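Local coordinates for protein C2 toxin component I (Clostridium botulinum, PDB 2J3Z) that is the enzymatic component of the binary C2 toxin, an ADP-ribosyltransferase that modifies actin in host cells, at residues Glu17-Gly22 / Val176-Glu181; Val102-Lys107 / Tyr141-Phe146; Val162-Arg167 / Ile209-Ser214; Phe56-Leu61 / Thr404-Ile409. The protein carries 1 engineered substitution. All coordinates share one frame; numbering follows the deposited sequence.

Contact 1: residues Glu17-Gly22 / Val176-Glu181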
loop_
_atom_site.group_PDB
_atom_site.type_symbol
_atom_site.label_atom_id
_atom_site.label_comp_id
_atom_site.label_asym_id
_atom_site.label_seq_id
_atom_site.Cartn_x
_atom_site.Cartn_y
_atom_site.Cartn_z
ATOM N N GLU A 17 3.922 -25.361 24.889
ATOM C CA GLU A 17 5.193 -25.296 24.193
ATOM C C GLU A 17 5.413 -23.905 23.564
ATOM O O GLU A 17 6.473 -23.294 23.755
ATOM C CB GLU A 17 5.274 -26.430 23.173
ATOM C CG GLU A 17 5.589 -27.760 23.852
ATOM C CD GLU A 17 5.739 -28.943 22.890
ATOM O OE1 GLU A 17 5.872 -28.710 21.654
ATOM O OE2 GLU A 17 5.728 -30.106 23.389
ATOM N N ALA A 18 4.401 -23.419 22.846
ATOM C CA ALA A 18 4.350 -22.046 22.341
ATOM C C ALA A 18 4.483 -21.007 23.458
ATOM O O ALA A 18 5.264 -20.077 23.331
ATOM C CB ALA A 18 3.068 -21.825 21.544
ATOM N N LYS A 19 3.735 -21.180 24.544
ATOM C CA LYS A 19 3.815 -20.298 25.725
ATOM C C LYS A 19 5.220 -20.193 26.342
ATOM O O LYS A 19 5.678 -19.091 26.675
ATOM C CB LYS A 19 2.826 -20.749 26.807
ATOM C CG LYS A 19 1.361 -20.421 26.552
ATOM C CD LYS A 19 0.983 -19.032 27.078
ATOM C CE LYS A 19 1.069 -17.968 25.992
ATOM N NZ LYS A 19 0.924 -16.614 26.564
ATOM N N LYS A 20 5.893 -21.335 26.486
ATOM C CA LYS A 20 7.234 -21.384 27.076
ATOM C C LYS A 20 8.238 -20.661 26.168
ATOM O O LYS A 20 8.993 -19.810 26.633
ATOM C CB LYS A 20 7.661 -22.827 27.328
ATOM C CG LYS A 20 8.890 -22.963 28.203
ATOM C CD LYS A 20 9.013 -24.396 28.770
ATOM C CE LYS A 20 9.923 -24.450 29.998
ATOM N NZ LYS A 20 9.572 -25.573 30.966
ATOM N N TRP A 21 8.218 -20.985 24.878
ATOM C CA TRP A 21 9.058 -20.335 23.903
ATOM C C TRP A 21 8.797 -18.815 23.855
ATOM O O TRP A 21 9.738 -17.997 23.778
ATOM C CB TRP A 21 8.774 -20.950 22.532
ATOM C CG TRP A 21 9.720 -20.480 21.465
ATOM C CD1 TRP A 21 10.949 -21.020 21.168
ATOM C CD2 TRP A 21 9.533 -19.384 20.548
ATOM N NE1 TRP A 21 11.523 -20.333 20.128
ATOM C CE2 TRP A 21 10.684 -19.325 19.730
ATOM C CE3 TRP A 21 8.506 -18.456 20.337
ATOM C CZ2 TRP A 21 10.838 -18.380 18.722
ATOM C CZ3 TRP A 21 8.659 -17.514 19.345
ATOM C CH2 TRP A 21 9.822 -17.480 18.542
ATOM N N GLY A 22 7.510 -18.456 23.886
ATOM C CA GLY A 22 7.068 -17.077 23.759
ATOM C C GLY A 22 7.518 -16.200 24.903
ATOM O O GLY A 22 7.875 -15.036 24.691
ATOM N N VAL A 176 8.985 -10.810 19.600
ATOM C CA VAL A 176 7.952 -11.738 20.021
ATOM C C VAL A 176 7.179 -11.165 21.201
ATOM O O VAL A 176 7.761 -10.631 22.179
ATOM C CB VAL A 176 8.427 -13.201 20.314
ATOM C CG1 VAL A 176 9.335 -13.761 19.219
ATOM C CG2 VAL A 176 9.134 -13.271 21.576
ATOM N N LEU A 177 5.861 -11.275 21.063
ATOM C CA LEU A 177 4.930 -10.878 22.085
ATOM C C LEU A 177 4.203 -12.107 22.580
ATOM O O LEU A 177 3.705 -12.953 21.803
ATOM C CB LEU A 177 3.950 -9.822 21.562
ATOM C CG LEU A 177 4.578 -8.471 21.185
ATOM C CD1 LEU A 177 3.591 -7.601 20.394
ATOM C CD2 LEU A 177 5.113 -7.741 22.417
ATOM N N ASN A 178 4.175 -12.187 23.897
ATOM C CA ASN A 178 3.494 -13.226 24.610
ATOM C C ASN A 178 2.435 -12.566 25.490
ATOM O O ASN A 178 2.771 -11.888 26.457
ATOM C CB ASN A 178 4.532 -13.966 25.454
ATOM C CG ASN A 178 3.960 -15.131 26.194
ATOM O OD1 ASN A 178 3.728 -15.069 27.392
ATOM N ND2 ASN A 178 3.735 -16.212 25.489
ATOM N N ASP A 179 1.165 -12.715 25.129
ATOM C CA ASP A 179 0.071 -12.331 26.035
ATOM C C ASP A 179 -1.096 -13.289 25.971
ATOM O O ASP A 179 -1.574 -13.640 24.882
ATOM C CB ASP A 179 -0.459 -10.900 25.782
ATOM C CG ASP A 179 -1.268 -10.783 24.493
ATOM O OD1 ASP A 179 -1.096 -11.648 23.625
ATOM O OD2 ASP A 179 -2.067 -9.835 24.334
ATOM N N LYS A 180 -1.544 -13.705 27.150
ATOM C CA LYS A 180 -2.872 -14.283 27.308
ATOM C C LYS A 180 -3.217 -15.284 26.185
ATOM O O LYS A 180 -4.112 -15.037 25.345
ATOM C CB LYS A 180 -3.887 -13.128 27.313
ATOM C CG LYS A 180 -4.766 -13.049 28.539
ATOM C CD LYS A 180 -6.069 -12.331 28.190
ATOM C CE LYS A 180 -7.107 -13.327 27.626
ATOM N NZ LYS A 180 -8.063 -12.653 26.685
ATOM N N GLU A 181 -2.495 -16.398 26.159
ATOM C CA GLU A 181 -2.743 -17.507 25.184
ATOM C C GLU A 181 -2.356 -17.288 23.704
ATOM O O GLU A 181 -2.270 -18.266 22.958
ATOM C CB GLU A 181 -4.172 -18.110 25.307
ATOM C CG GLU A 181 -5.286 -17.523 24.411
ATOM C CD GLU A 181 -6.554 -18.401 24.419
ATOM O OE1 GLU A 181 -6.803 -19.138 25.418
ATOM O OE2 GLU A 181 -7.303 -18.367 23.410
#
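K19 and N178 meet at the more exposed end of this contact, where the lysine's ammonium group lies beside the asparagine amide. As modelled, K19 NZ is 3.0 Å from N178 ND2; two donors at this distance make the modelled orientation of the amide doubtful. K19 reaches across because its chain folds at chi2 and chi3, which brings NZ alongside the turn at D179-E181. N178 has CG anti to its backbone N (chi1 -177°), which lays CB and CG over G22, CB resting 3.6 Å from G22 O. Here the helix presents bare backbone: the CA atoms of G22 and N178 are 5.3 Å apart. Further along, CG1 of the buried V176 touches the six-membered ring of W21 at CH2 (3.8 Å), while V176 CG2 approaches G22 O. E26, a turn further along the same helix, accepts from N178 N, and K45 NZ donates to N178 O; F10 packs against W21. The axes of 17-22 and 176-179 make 123° between their N-to-C directions, 8.5 Å apart at closest. Helix 15-31 thus lies across edge strand 175-179, with V183 and L185 of the adjoining strand 182-187 continuing the surface under K19, W21 and V176.

Contact 2: residues Val102-Lys107 / Tyr141-Phe146. With SO4 (sulfate ion), chain P.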
loop_
_atom_site.group_PDB
_atom_site.type_symbol
_atom_site.label_atom_id
_atom_site.label_comp_id
_atom_site.label_asym_id
_atom_site.label_seq_id
_atom_site.Cartn_x
_atom_site.Cartn_y
_atom_site.Cartn_z
ATOM N N VAL A 102 -0.412 -14.421 9.390
ATOM C CA VAL A 102 -0.355 -12.947 9.328
ATOM C C VAL A 102 -1.747 -12.347 9.486
ATOM O O VAL A 102 -2.732 -12.896 8.967
ATOM C CB VAL A 102 0.344 -12.401 8.036
ATOM C CG1 VAL A 102 1.823 -12.574 8.148
ATOM C CG2 VAL A 102 -0.172 -13.110 6.753
ATOM N N ASN A 103 -1.813 -11.227 10.200
ATOM C CA ASN A 103 -3.070 -10.582 10.551
ATOM C C ASN A 103 -3.644 -9.656 9.471
ATOM O O ASN A 103 -3.842 -8.463 9.716
ATOM C CB ASN A 103 -2.929 -9.810 11.884
ATOM C CG ASN A 103 -1.913 -8.651 11.799
ATOM O OD1 ASN A 103 -0.972 -8.702 11.014
ATOM N ND2 ASN A 103 -2.111 -7.611 12.621
ATOM N N PHE A 104 -3.907 -10.207 8.284
ATOM C CA PHE A 104 -4.645 -9.501 7.246
ATOM C C PHE A 104 -6.130 -9.720 7.466
ATOM O O PHE A 104 -6.569 -10.863 7.715
ATOM C CB PHE A 104 -4.310 -10.051 5.857
ATOM C CG PHE A 104 -3.068 -9.494 5.249
ATOM C CD1 PHE A 104 -1.812 -9.998 5.600
ATOM C CD2 PHE A 104 -3.153 -8.484 4.283
ATOM C CE1 PHE A 104 -0.645 -9.482 4.991
ATOM C CE2 PHE A 104 -1.992 -7.961 3.672
ATOM C CZ PHE A 104 -0.744 -8.465 4.019
ATOM N N THR A 105 -6.901 -8.639 7.356
ATOM C CA THR A 105 -8.351 -8.718 7.393
ATOM C C THR A 105 -8.866 -8.856 5.951
ATOM O O THR A 105 -8.104 -8.666 5.006
ATOM C CB THR A 105 -8.952 -7.461 8.033
ATOM O OG1 THR A 105 -8.463 -6.320 7.327
ATOM C CG2 THR A 105 -8.530 -7.332 9.520
ATOM N N PRO A 106 -10.150 -9.222 5.780
ATOM C CA PRO A 106 -10.766 -9.144 4.467
ATOM C C PRO A 106 -10.530 -7.790 3.756
ATOM O O PRO A 106 -10.155 -7.772 2.583
ATOM C CB PRO A 106 -12.245 -9.340 4.774
ATOM C CG PRO A 106 -12.242 -10.197 6.037
ATOM C CD PRO A 106 -11.072 -9.753 6.811
ATOM N N LYS A 107 -10.693 -6.674 4.463
ATOM C CA LYS A 107 -10.594 -5.353 3.820
ATOM C C LYS A 107 -9.242 -5.138 3.193
ATOM O O LYS A 107 -9.134 -4.556 2.109
ATOM C CB LYS A 107 -10.910 -4.224 4.808
ATOM C CG LYS A 107 -12.412 -3.973 4.994
ATOM C CD LYS A 107 -12.572 -3.140 6.277
ATOM C CE LYS A 107 -13.996 -2.637 6.504
ATOM N NZ LYS A 107 -14.948 -3.635 6.001
ATOM N N TYR A 141 -1.054 -8.007 -2.002
ATOM C CA TYR A 141 -1.594 -7.039 -1.058
ATOM C C TYR A 141 -0.558 -6.629 0.002
ATOM O O TYR A 141 -0.070 -7.470 0.763
ATOM C CB TYR A 141 -2.836 -7.593 -0.349
ATOM C CG TYR A 141 -3.949 -7.928 -1.297
ATOM C CD1 TYR A 141 -4.829 -6.936 -1.752
ATOM C CD2 TYR A 141 -4.099 -9.232 -1.772
ATOM C CE1 TYR A 141 -5.846 -7.249 -2.638
ATOM C CE2 TYR A 141 -5.111 -9.554 -2.640
ATOM C CZ TYR A 141 -5.981 -8.555 -3.077
ATOM O OH TYR A 141 -6.977 -8.880 -3.971
ATOM N N THR A 142 -0.248 -5.348 0.042
ATOM C CA THR A 142 0.697 -4.799 1.005
ATOM C C THR A 142 0.053 -4.465 2.352
ATOM O O THR A 142 -0.993 -3.825 2.436
ATOM C CB THR A 142 1.446 -3.561 0.405
ATOM O OG1 THR A 142 2.273 -3.995 -0.688
ATOM C CG2 THR A 142 2.333 -2.859 1.454
ATOM N N LYS A 143 0.680 -4.936 3.415
ATOM C CA LYS A 143 0.309 -4.478 4.750
ATOM C C LYS A 143 1.102 -3.226 5.120
ATOM O O LYS A 143 2.279 -3.297 5.469
ATOM C CB LYS A 143 0.455 -5.590 5.802
ATOM C CG LYS A 143 -0.300 -5.233 7.061
ATOM C CD LYS A 143 -0.877 -6.409 7.781
ATOM C CE LYS A 143 -1.475 -5.950 9.128
ATOM N NZ LYS A 143 -2.887 -5.491 9.097
ATOM N N PHE A 144 0.457 -2.076 5.032
ATOM C CA PHE A 144 1.119 -0.806 5.353
ATOM C C PHE A 144 1.682 -0.722 6.781
ATOM O O PHE A 144 2.775 -0.172 7.000
ATOM C CB PHE A 144 0.167 0.367 5.138
ATOM C CG PHE A 144 -0.385 0.444 3.761
ATOM C CD1 PHE A 144 0.471 0.542 2.655
ATOM C CD2 PHE A 144 -1.768 0.384 3.553
ATOM C CE1 PHE A 144 -0.055 0.601 1.336
ATOM C CE2 PHE A 144 -2.306 0.471 2.270
ATOM C CZ PHE A 144 -1.437 0.572 1.153
ATOM N N SER A 145 0.919 -1.236 7.742
ATOM C CA SER A 145 1.337 -1.218 9.114
ATOM C C SER A 145 2.323 -2.370 9.389
ATOM O O SER A 145 2.610 -3.196 8.505
ATOM C CB SER A 145 0.107 -1.344 10.020
ATOM O OG SER A 145 -0.450 -2.636 9.958
ATOM N N PHE A 146 2.841 -2.396 10.611
ATOM C CA PHE A 146 3.486 -3.574 11.169
ATOM C C PHE A 146 2.613 -4.819 10.970
ATOM O O PHE A 146 1.395 -4.737 10.790
ATOM C CB PHE A 146 3.733 -3.357 12.670
ATOM C CG PHE A 146 4.561 -2.127 12.971
ATOM C CD1 PHE A 146 3.965 -0.975 13.478
ATOM C CD2 PHE A 146 5.938 -2.120 12.734
ATOM C CE1 PHE A 146 4.734 0.171 13.773
ATOM C CE2 PHE A 146 6.711 -0.988 13.017
ATOM C CZ PHE A 146 6.105 0.166 13.529
HETATM S S SO4 P . -9.190 -3.215 8.883
HETATM O O1 SO4 P . -9.191 -3.825 7.547
HETATM O O2 SO4 P . -10.305 -3.769 9.672
HETATM O O3 SO4 P . -7.916 -3.483 9.567
HETATM O O4 SO4 P . -9.367 -1.767 8.732
HETATM O O HOH W 1 -0.189 -5.560 13.091
#
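N103 meets K143 twice, through its backbone and through its side chain. The lysine's NZ donates to N103 O at 3.2 Å, tilted 33° from the carbonyl plane, and the same nitrogen forms a salt bridge with E108, which probably offsets the cost of burying the ammonium group. With N103 CG lying between its own backbone N and carbonyl carbon (chi1 64°), the amide turns back over the lysine chain, OD1 coming within 3.4 Å of K143 CE. OD1 is claimed by S148 N, whereas ND2 donates to a water at 2.8 Å that in turn donates to F146 O, an oxygen also bonded by S145 OG. N103 is the centre of an inverse gamma turn, by which the chain leaves strand 98-102, in the interior of the eight-stranded sheet of the N-terminal ADP-ribosyltransferase-like domain, and swings toward the region of edge strand 141-142. F104, next along, sends its ring beneath the lysine: K143 CD sits over one face, 4.2 Å from the ring centroid, in a CH-pi contact. NZ is too distant for more than a weak cation-pi attraction. The far end of the ring presses on K143 CB (3.6 Å from CZ) and lies against the Y141 backbone, with Y141 O 3.5 Å from CZ. T105 turns to a different partner, OG1 donating at 2.6 Å to O1 of a sulfate that probably came from the crystallisation liquor. K107 flanks that anion with the aliphatic part of its chain, CB lying 3.3 Å from O1.

Contact 3: residues Val162-Arg167 / Ile209-Ser214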
loop_
_atom_site.group_PDB
_atom_site.type_symbol
_atom_site.label_atom_id
_atom_site.label_comp_id
_atom_site.label_asym_id
_atom_site.label_seq_id
_atom_site.Cartn_x
_atom_site.Cartn_y
_atom_site.Cartn_z
ATOM N N VAL A 162 -11.084 -15.193 7.735
ATOM C CA VAL A 162 -9.996 -15.442 6.840
ATOM C C VAL A 162 -8.822 -15.852 7.697
ATOM O O VAL A 162 -8.608 -15.265 8.775
ATOM C CB VAL A 162 -9.769 -14.143 5.980
ATOM C CG1 VAL A 162 -8.412 -13.506 6.189
ATOM C CG2 VAL A 162 -10.139 -14.379 4.481
ATOM N N ILE A 163 -8.101 -16.888 7.255
ATOM C CA ILE A 163 -6.859 -17.320 7.906
ATOM C C ILE A 163 -5.766 -17.324 6.871
ATOM O O ILE A 163 -5.829 -18.089 5.893
ATOM C CB ILE A 163 -6.936 -18.741 8.555
ATOM C CG1 ILE A 163 -7.969 -18.808 9.672
ATOM C CG2 ILE A 163 -5.575 -19.172 9.116
ATOM C CD1 ILE A 163 -8.365 -20.233 9.979
ATOM N N VAL A 164 -4.768 -16.471 7.097
ATOM C CA VAL A 164 -3.705 -16.301 6.124
ATOM C C VAL A 164 -2.409 -16.891 6.643
ATOM O O VAL A 164 -1.728 -16.273 7.484
ATOM C CB VAL A 164 -3.499 -14.813 5.708
ATOM C CG1 VAL A 164 -2.664 -14.750 4.441
ATOM C CG2 VAL A 164 -4.829 -14.136 5.475
ATOM N N LYS A 165 -2.078 -18.069 6.114
ATOM C CA LYS A 165 -0.892 -18.807 6.520
ATOM C C LYS A 165 0.278 -18.587 5.568
ATOM O O LYS A 165 0.137 -18.690 4.328
ATOM C CB LYS A 165 -1.207 -20.282 6.615
ATOM C CG LYS A 165 -0.143 -21.112 7.317
ATOM C CD LYS A 165 -0.486 -22.592 7.094
ATOM C CE LYS A 165 0.449 -23.514 7.839
ATOM N NZ LYS A 165 -0.231 -24.836 8.016
ATOM N N THR A 166 1.431 -18.292 6.155
ATOM C CA THR A 166 2.625 -17.958 5.393
ATOM C C THR A 166 3.914 -18.369 6.114
ATOM O O THR A 166 3.879 -18.883 7.258
ATOM C CB THR A 166 2.647 -16.437 5.011
ATOM O OG1 THR A 166 3.653 -16.195 4.028
ATOM C CG2 THR A 166 2.900 -15.541 6.225
ATOM N N ARG A 167 5.034 -18.153 5.417
ATOM C CA ARG A 167 6.363 -18.409 5.924
ATOM C C ARG A 167 7.153 -17.083 5.944
ATOM O O ARG A 167 7.229 -16.377 4.928
ATOM C CB ARG A 167 7.049 -19.465 5.047
ATOM C CG ARG A 167 8.421 -19.943 5.514
ATOM C CD ARG A 167 9.127 -20.788 4.440
ATOM N NE ARG A 167 8.859 -22.223 4.586
ATOM C CZ ARG A 167 9.672 -23.138 5.150
ATOM N NH1 ARG A 167 10.859 -22.789 5.652
ATOM N NH2 ARG A 167 9.297 -24.428 5.215
ATOM N N ILE A 209 -11.982 -19.047 5.363
ATOM C CA ILE A 209 -11.200 -19.184 4.135
ATOM C C ILE A 209 -9.729 -19.294 4.566
ATOM O O ILE A 209 -9.145 -18.336 5.098
ATOM C CB ILE A 209 -11.436 -18.014 3.139
ATOM C CG1 ILE A 209 -12.901 -18.017 2.697
ATOM C CG2 ILE A 209 -10.504 -18.150 1.924
ATOM C CD1 ILE A 209 -13.311 -16.844 1.855
ATOM N N LEU A 210 -9.165 -20.482 4.371
ATOM C CA LEU A 210 -7.751 -20.710 4.644
ATOM C C LEU A 210 -6.982 -20.312 3.404
ATOM O O LEU A 210 -7.164 -20.879 2.333
ATOM C CB LEU A 210 -7.470 -22.173 5.022
ATOM C CG LEU A 210 -6.014 -22.648 5.212
ATOM C CD1 LEU A 210 -5.340 -21.925 6.393
ATOM C CD2 LEU A 210 -5.975 -24.161 5.394
ATOM N N ILE A 211 -6.141 -19.307 3.559
ATOM C CA ILE A 211 -5.315 -18.850 2.465
ATOM C C ILE A 211 -3.853 -19.233 2.728
ATOM O O ILE A 211 -3.339 -19.062 3.824
ATOM C CB ILE A 211 -5.491 -17.345 2.254
ATOM C CG1 ILE A 211 -6.973 -17.027 2.030
ATOM C CG2 ILE A 211 -4.649 -16.856 1.090
ATOM C CD1 ILE A 211 -7.285 -15.554 2.115
ATOM N N GLU A 212 -3.209 -19.820 1.723
ATOM C CA GLU A 212 -1.769 -20.049 1.772
ATOM C C GLU A 212 -1.176 -18.988 0.847
ATOM O O GLU A 212 -1.549 -18.902 -0.350
ATOM C CB GLU A 212 -1.401 -21.459 1.291
ATOM C CG GLU A 212 -2.200 -22.605 1.934
ATOM C CD GLU A 212 -1.552 -23.234 3.176
ATOM O OE1 GLU A 212 -2.177 -24.141 3.783
ATOM O OE2 GLU A 212 -0.425 -22.847 3.550
ATOM N N GLY A 213 -0.293 -18.167 1.425
ATOM C CA GLY A 213 0.351 -17.062 0.718
ATOM C C GLY A 213 1.867 -17.011 0.867
ATOM O O GLY A 213 2.432 -17.553 1.827
ATOM N N SER A 214 2.530 -16.374 -0.102
ATOM C CA SER A 214 3.948 -16.033 0.030
ATOM C C SER A 214 4.076 -14.625 0.587
ATOM O O SER A 214 3.332 -13.706 0.221
ATOM C CB SER A 214 4.665 -16.107 -1.310
ATOM O OG SER A 214 4.361 -17.342 -1.941
#
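I163 and K165 supply the backbone groups that join strand 162-167 to strand 209-214, each using both its N-H and its carbonyl. I163 N donates to I209 O at 2.8 Å and I163 O accepts from I211 N at 2.7 Å; K165 N then donates to I211 O, and G213 N to K165 O. The bonds are straight, the N-H...O angle reaching 175° at I211 N. Beyond K165 the strands diverge, and R167 N is 4.5 Å from G213 O. A side chain serves that carbonyl instead: T166, with OG1 anti to the backbone N (chi1 -167°), donates to G213 O at 2.9 Å from above the carbonyl plane. The intervening residues bond outward, V164 and T166 to strand 98-102, L210 and E212 to strand 192-203. On one face V162 CG2 packs on I211 CD1 (3.9 Å); on the other, I163 CG2 touches L210 CD1. K165 and E212 run side by side there, but K165 NZ and E212 OE1 stay 4.7 Å apart, too far for a salt bridge, though the opposite charges may attract weakly; R167 NH1 pairs with D97. This is the parallel pair inside an otherwise antiparallel mixed sheet, part of the beta core of the N-terminal ADP-ribosyltransferase-like domain.

Contact 4: residues Phe56-Leu61 / Thr404-Ile409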
loop_
_atom_site.group_PDB
_atom_site.type_symbol
_atom_site.label_atom_id
_atom_site.label_comp_id
_atom_site.label_asym_id
_atom_site.label_seq_id
_atom_site.Cartn_x
_atom_site.Cartn_y
_atom_site.Cartn_z
ATOM N N PHE A 56 -1.989 4.857 12.543
ATOM C CA PHE A 56 -1.052 5.956 12.430
ATOM C C PHE A 56 0.131 5.604 11.534
ATOM O O PHE A 56 0.525 6.418 10.714
ATOM C CB PHE A 56 -0.562 6.382 13.803
ATOM C CG PHE A 56 0.097 7.728 13.815
ATOM C CD1 PHE A 56 1.486 7.837 13.897
ATOM C CD2 PHE A 56 -0.678 8.911 13.749
ATOM C CE1 PHE A 56 2.099 9.085 13.912
ATOM C CE2 PHE A 56 -0.056 10.204 13.775
ATOM C CZ PHE A 56 1.331 10.286 13.858
ATOM N N SER A 57 0.674 4.386 11.677
ATOM C CA SER A 57 1.831 3.933 10.891
ATOM C C SER A 57 1.478 3.836 9.421
ATOM O O SER A 57 2.367 3.799 8.564
ATOM C CB SER A 57 2.383 2.578 11.404
ATOM O OG SER A 57 1.689 1.439 10.889
ATOM N N THR A 58 0.183 3.767 9.125
ATOM C CA THR A 58 -0.271 3.833 7.739
ATOM C C THR A 58 -0.333 5.300 7.318
ATOM O O THR A 58 0.235 5.678 6.282
ATOM C CB THR A 58 -1.641 3.153 7.550
ATOM O OG1 THR A 58 -1.554 1.790 8.015
ATOM C CG2 THR A 58 -2.034 3.175 6.107
ATOM N N ASP A 59 -1.017 6.111 8.122
ATOM C CA ASP A 59 -1.204 7.543 7.861
ATOM C C ASP A 59 0.063 8.308 7.493
ATOM O O ASP A 59 0.012 9.205 6.657
ATOM C CB ASP A 59 -1.821 8.258 9.083
ATOM C CG ASP A 59 -3.176 7.680 9.491
ATOM O OD1 ASP A 59 -3.868 7.058 8.634
ATOM O OD2 ASP A 59 -3.522 7.837 10.692
ATOM N N ILE A 60 1.181 7.968 8.143
ATOM C CA ILE A 60 2.412 8.733 7.984
ATOM C C ILE A 60 3.150 8.421 6.676
ATOM O O ILE A 60 4.063 9.165 6.305
ATOM C CB ILE A 60 3.357 8.593 9.180
ATOM C CG1 ILE A 60 3.793 7.126 9.395
ATOM C CG2 ILE A 60 2.720 9.183 10.399
ATOM C CD1 ILE A 60 4.723 6.918 10.603
ATOM N N LEU A 61 2.772 7.315 6.022
ATOM C CA LEU A 61 3.280 6.950 4.706
ATOM C C LEU A 61 2.616 7.780 3.617
ATOM O O LEU A 61 3.147 7.895 2.508
ATOM C CB LEU A 61 3.095 5.448 4.425
ATOM C CG LEU A 61 3.596 4.358 5.427
ATOM C CD1 LEU A 61 3.270 2.993 4.845
ATOM C CD2 LEU A 61 5.083 4.461 5.754
ATOM N N THR A 404 -8.247 1.812 0.709
ATOM C CA THR A 404 -7.928 1.837 2.111
ATOM C C THR A 404 -8.002 3.266 2.639
ATOM O O THR A 404 -7.219 4.136 2.198
ATOM C CB THR A 404 -6.501 1.247 2.413
ATOM O OG1 THR A 404 -6.448 -0.134 2.013
ATOM C CG2 THR A 404 -6.139 1.394 3.932
ATOM N N PRO A 405 -8.962 3.510 3.554
ATOM C CA PRO A 405 -9.143 4.834 4.132
ATOM C C PRO A 405 -8.013 5.111 5.085
ATOM O O PRO A 405 -7.525 4.198 5.758
ATOM C CB PRO A 405 -10.477 4.730 4.892
ATOM C CG PRO A 405 -11.113 3.442 4.447
ATOM C CD PRO A 405 -9.961 2.551 4.076
ATOM N N ILE A 406 -7.604 6.373 5.117
ATOM C CA ILE A 406 -6.551 6.817 6.001
ATOM C C ILE A 406 -6.899 8.171 6.591
ATOM O O ILE A 406 -7.843 8.825 6.153
ATOM C CB ILE A 406 -5.172 6.932 5.265
ATOM C CG1 ILE A 406 -5.222 7.943 4.087
ATOM C CG2 ILE A 406 -4.652 5.559 4.835
ATOM C CD1 ILE A 406 -3.827 8.433 3.673
ATOM N N THR A 407 -6.111 8.575 7.582
ATOM C CA THR A 407 -6.185 9.900 8.171
ATOM C C THR A 407 -4.848 10.582 7.899
ATOM O O THR A 407 -3.950 10.497 8.727
ATOM C CB THR A 407 -6.510 9.797 9.654
ATOM O OG1 THR A 407 -7.697 9.016 9.784
ATOM C CG2 THR A 407 -6.734 11.168 10.285
ATOM N N SER A 408 -4.725 11.223 6.723
ATOM C CA SER A 408 -3.506 11.957 6.338
ATOM C C SER A 408 -3.262 13.162 7.237
ATOM O O SER A 408 -4.206 13.840 7.659
ATOM C CB SER A 408 -3.578 12.443 4.895
ATOM O OG SER A 408 -2.305 12.849 4.386
ATOM N N ILE A 409 -1.996 13.425 7.516
ATOM C CA ILE A 409 -1.598 14.597 8.310
ATOM C C ILE A 409 -1.085 15.678 7.365
ATOM O O ILE A 409 -0.188 15.418 6.560
ATOM C CB ILE A 409 -0.539 14.269 9.374
ATOM C CG1 ILE A 409 -1.023 13.058 10.202
ATOM C CG2 ILE A 409 -0.108 15.593 10.190
ATOM C CD1 ILE A 409 -1.096 13.235 11.694
#
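D59 and T407 make the direct polar link: T407 N donates to D59 OD1 at 2.9 Å, with an N-H...O angle of 167°. The amide meets the carboxylate from above its plane, 63° out of it. D59, near the end of helix 47-59, brings its carboxylate there because CG stands beside its own backbone N (chi1 -59°), which lays the side chain alongside that of T407, OD2 being 3.7 Å from T407 CB; I406 CB lies 3.6 Å from D59 OD1. The same placement brings in an unfavourable neighbour, T407 O, an acceptor 3.3 Å from D59 OD2; within a buried contact this could make the negative charge of D59 somewhat costlier and raise its affinity for a proton. This bond crosses between the two ADP-ribosyltransferase-like halves of the toxin component, the helix coming from the N-terminal one and strand 397-411 from the C-terminal one. The backbone around the link is tied by S63, whose OG engages both D59 O and I409 N, and by S408 OG, which bonds to F62 O. Apolar contacts flank the carboxylate on its two sides along the strand. Toward the strand's start, T58 CG2 meets I406 CG2 at 3.8 Å, leaving T58 OG1 to bond with D54 O in its own helix. Toward its end, I409 CD1 reaches F56 CE2 at 3.8 Å, the two side chains crossing at about a right angle, with M71 packing against both.

Overall arrangement
Contacts 1, 2 and 3 all reach the eight-stranded sheet of the N-terminal half: contact 1 at the edge strand 175-179, contact 3 inside the sheet, contact 2 between the loop after strand 98-102 and the opposite edge at 141-142. Along the chain, contact 1 encloses contact 2, which closes before contact 3 opens; its segments alternate with those of contacts 3 and 4. Contact 4 alone joins the two halves and encloses contacts 2 and 3. Centres of contacts 2 and 3 are 12 Å apart, those of contacts 1 and 2 about 22 Å. Contacts 3, 2 and 4 touch in succession, from the N-terminal sheet to strand 397-411, with V102 against V164 and S145 against S57.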